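Local coordinates for protein PA0821 (Pseudomonas aeruginosa, PDB 7DRG) that probably acts as the immunity protein (antitoxin) that neutralises a putative VRR-NUC nuclease effector of the type VI secretion system, at the interface of chains A and B. Coordinates in Å, arbitrary orientation; residue numbers count along the deposited sequence, not the author numbering. Chains: chain A/B, PA0821.

The interface of chains A and B. Residues chain A 317-319, 322; chain B 203, 319, 322-323, 326-327, 330.
Two copies of this TsiV-family type VI immunity protein meet here through an apolar helix-to-helix patch, and no polar bond crosses between its residues. Helix 318-327 of chain A packs on helix 321-328 of chain B. Overlapping stretches of the sequence serve both sides, but exact two-fold symmetry does not relate the chains, and the contact may not be a biological one. A:Leu319 buries the most surface of the residues described. Its CG lies anti to the carbonyl carbon (chi1 -78°), and its two methyls part. CD1 meets the indole edge of B:Trp327 in plane, 3.9 Å from CD1 of that ring. CD2 lies against B:Ala323, 3.6 Å from its carbonyl O, with CB next nearest. B:Ala203 backs the same leucine from helix 191-204, its CB 4.1 Å from A:Leu319 CB. The indole of A:Trp322, with CG anti to the backbone N (chi1 165°), receives B:Ala323 CB over one face, 3.7 Å from CE2, as a CH-pi contact. The far rim of this ring touches the CD2 methyl of B:Leu319. B:Trp322 runs antiparallel alongside A:Trp322, and its rim atom CZ3 lies 3.9 Å from A:Trp322 CB. The two indoles do not stack. B:Gln326 CG covers one face of B:Trp322. At the other end, A:Leu317 CD2 lies 3.5 Å from B:Arg330 CA. The B:Arg330 guanidinium sits over the B:Trp327 rim, above CZ2. Its NH1 bonds the backbone B:Trp327 O at 3.1 Å, which should hold the guanidinium there.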
loop_
_atom_site.group_PDB
_atom_site.type_symbol
_atom_site.label_atom_id
_atom_site.label_comp_id
_atom_site.label_asym_id
_atom_site.label_seq_id
_atom_site.Cartn_x
_atom_site.Cartn_y
_atom_site.Cartn_z
ATOM N N LEU A 317 -10.310 -0.212 5.595
ATOM C CA LEU A 317 -11.028 0.986 5.187
ATOM C C LEU A 317 -10.937 1.164 3.670
ATOM O O LEU A 317 -10.204 0.457 2.976
ATOM C CB LEU A 317 -10.482 2.219 5.917
ATOM C CG LEU A 317 -11.200 3.560 5.673
ATOM C CD1 LEU A 317 -12.465 3.716 6.512
ATOM C CD2 LEU A 317 -10.263 4.757 5.802
ATOM N N ARG A 318 -11.709 2.126 3.158
ATOM C CA ARG A 318 -11.767 2.434 1.734
ATOM C C ARG A 318 -10.428 2.867 1.144
ATOM O O ARG A 318 -10.319 2.948 -0.084
ATOM C CB ARG A 318 -12.806 3.531 1.488
ATOM C CG ARG A 318 -14.186 3.197 2.028
ATOM C CD ARG A 318 -14.701 1.903 1.418
ATOM N NE ARG A 318 -16.023 1.540 1.920
ATOM C CZ ARG A 318 -16.709 0.476 1.514
ATOM N NH1 ARG A 318 -16.195 -0.332 0.596
ATOM N NH2 ARG A 318 -17.907 0.219 2.025
ATOM N N LEU A 319 -9.413 3.150 1.968
ATOM C CA LEU A 319 -8.133 3.575 1.405
ATOM C C LEU A 319 -7.449 2.449 0.637
ATOM O O LEU A 319 -6.673 2.719 -0.287
ATOM C CB LEU A 319 -7.209 4.109 2.501
ATOM C CG LEU A 319 -7.494 5.528 3.001
ATOM C CD1 LEU A 319 -6.331 6.047 3.846
ATOM C CD2 LEU A 319 -7.793 6.472 1.847
ATOM N N TRP A 322 -9.155 2.554 -2.792
ATOM C CA TRP A 322 -8.625 3.719 -3.492
ATOM C C TRP A 322 -7.234 3.439 -4.049
ATOM O O TRP A 322 -6.907 3.859 -5.168
ATOM C CB TRP A 322 -8.617 4.911 -2.527
ATOM C CG TRP A 322 -7.787 6.114 -2.924
ATOM C CD1 TRP A 322 -8.127 7.096 -3.814
ATOM C CD2 TRP A 322 -6.500 6.476 -2.405
ATOM N NE1 TRP A 322 -7.124 8.038 -3.889
ATOM C CE2 TRP A 322 -6.117 7.680 -3.033
ATOM C CE3 TRP A 322 -5.635 5.900 -1.468
ATOM C CZ2 TRP A 322 -4.905 8.312 -2.761
ATOM C CZ3 TRP A 322 -4.432 6.532 -1.197
ATOM C CH2 TRP A 322 -4.081 7.727 -1.842
ATOM N N ALA B 203 -2.392 3.411 4.482
ATOM C CA ALA B 203 -3.460 2.498 4.099
ATOM C C ALA B 203 -3.335 1.139 4.779
ATOM O O ALA B 203 -4.338 0.430 4.897
ATOM C CB ALA B 203 -3.478 2.338 2.578
ATOM N N LEU B 319 -2.162 11.505 -0.159
ATOM C CA LEU B 319 -3.416 11.624 0.583
ATOM C C LEU B 319 -3.934 13.048 0.435
ATOM O O LEU B 319 -3.640 13.932 1.241
ATOM C CB LEU B 319 -3.222 11.242 2.044
ATOM C CG LEU B 319 -2.994 9.757 2.305
ATOM C CD1 LEU B 319 -2.679 9.567 3.788
ATOM C CD2 LEU B 319 -4.205 8.944 1.899
ATOM N N TRP B 322 -10.521 13.698 -1.217
ATOM C CA TRP B 322 -11.408 12.661 -0.698
ATOM C C TRP B 322 -10.646 11.644 0.142
ATOM O O TRP B 322 -11.147 11.178 1.171
ATOM C CB TRP B 322 -12.118 11.968 -1.864
ATOM C CG TRP B 322 -12.988 10.804 -1.483
ATOM C CD1 TRP B 322 -14.323 10.838 -1.197
ATOM C CD2 TRP B 322 -12.589 9.429 -1.367
ATOM N NE1 TRP B 322 -14.777 9.575 -0.905
ATOM C CE2 TRP B 322 -13.735 8.691 -1.007
ATOM C CE3 TRP B 322 -11.377 8.753 -1.535
ATOM C CZ2 TRP B 322 -13.704 7.308 -0.812
ATOM C CZ3 TRP B 322 -11.348 7.381 -1.338
ATOM C CH2 TRP B 322 -12.502 6.675 -0.978
ATOM N N ALA B 323 -9.429 11.290 -0.280
ATOM C CA ALA B 323 -8.680 10.256 0.427
ATOM C C ALA B 323 -8.255 10.735 1.808
ATOM O O ALA B 323 -8.222 9.947 2.760
ATOM C CB ALA B 323 -7.465 9.821 -0.392
ATOM N N GLN B 326 -11.242 10.449 3.998
ATOM C CA GLN B 326 -11.462 9.055 4.368
ATOM C C GLN B 326 -10.473 8.598 5.431
ATOM O O GLN B 326 -10.832 7.829 6.331
ATOM C CB GLN B 326 -11.381 8.163 3.128
ATOM C CG GLN B 326 -12.554 8.332 2.188
ATOM C CD GLN B 326 -13.874 7.937 2.823
ATOM O OE1 GLN B 326 -14.848 8.686 2.769
ATOM N NE2 GLN B 326 -13.911 6.755 3.433
ATOM N N TRP B 327 -9.226 9.068 5.350
ATOM C CA TRP B 327 -8.238 8.706 6.362
ATOM C C TRP B 327 -8.709 9.088 7.765
ATOM O O TRP B 327 -8.480 8.346 8.729
ATOM C CB TRP B 327 -6.891 9.367 6.053
ATOM C CG TRP B 327 -5.859 9.001 7.084
ATOM C CD1 TRP B 327 -5.080 7.880 7.093
ATOM C CD2 TRP B 327 -5.535 9.725 8.276
ATOM N NE1 TRP B 327 -4.279 7.867 8.203
ATOM C CE2 TRP B 327 -4.533 8.991 8.949
ATOM C CE3 TRP B 327 -5.984 10.927 8.837
ATOM C CZ2 TRP B 327 -3.979 9.414 10.161
ATOM C CZ3 TRP B 327 -5.429 11.348 10.044
ATOM C CH2 TRP B 327 -4.438 10.590 10.688
ATOM N N ARG B 330 -10.742 6.311 9.457
ATOM C CA ARG B 330 -10.220 4.954 9.297
ATOM C C ARG B 330 -10.514 4.037 10.479
ATOM O O ARG B 330 -10.515 2.813 10.304
ATOM C CB ARG B 330 -8.713 5.000 9.046
ATOM C CG ARG B 330 -7.931 5.497 10.236
ATOM C CD ARG B 330 -6.540 6.006 9.866
ATOM N NE ARG B 330 -5.851 6.346 11.108
ATOM C CZ ARG B 330 -6.115 7.428 11.837
ATOM N NH1 ARG B 330 -7.017 8.313 11.427
ATOM N NH2 ARG B 330 -5.478 7.619 12.987
#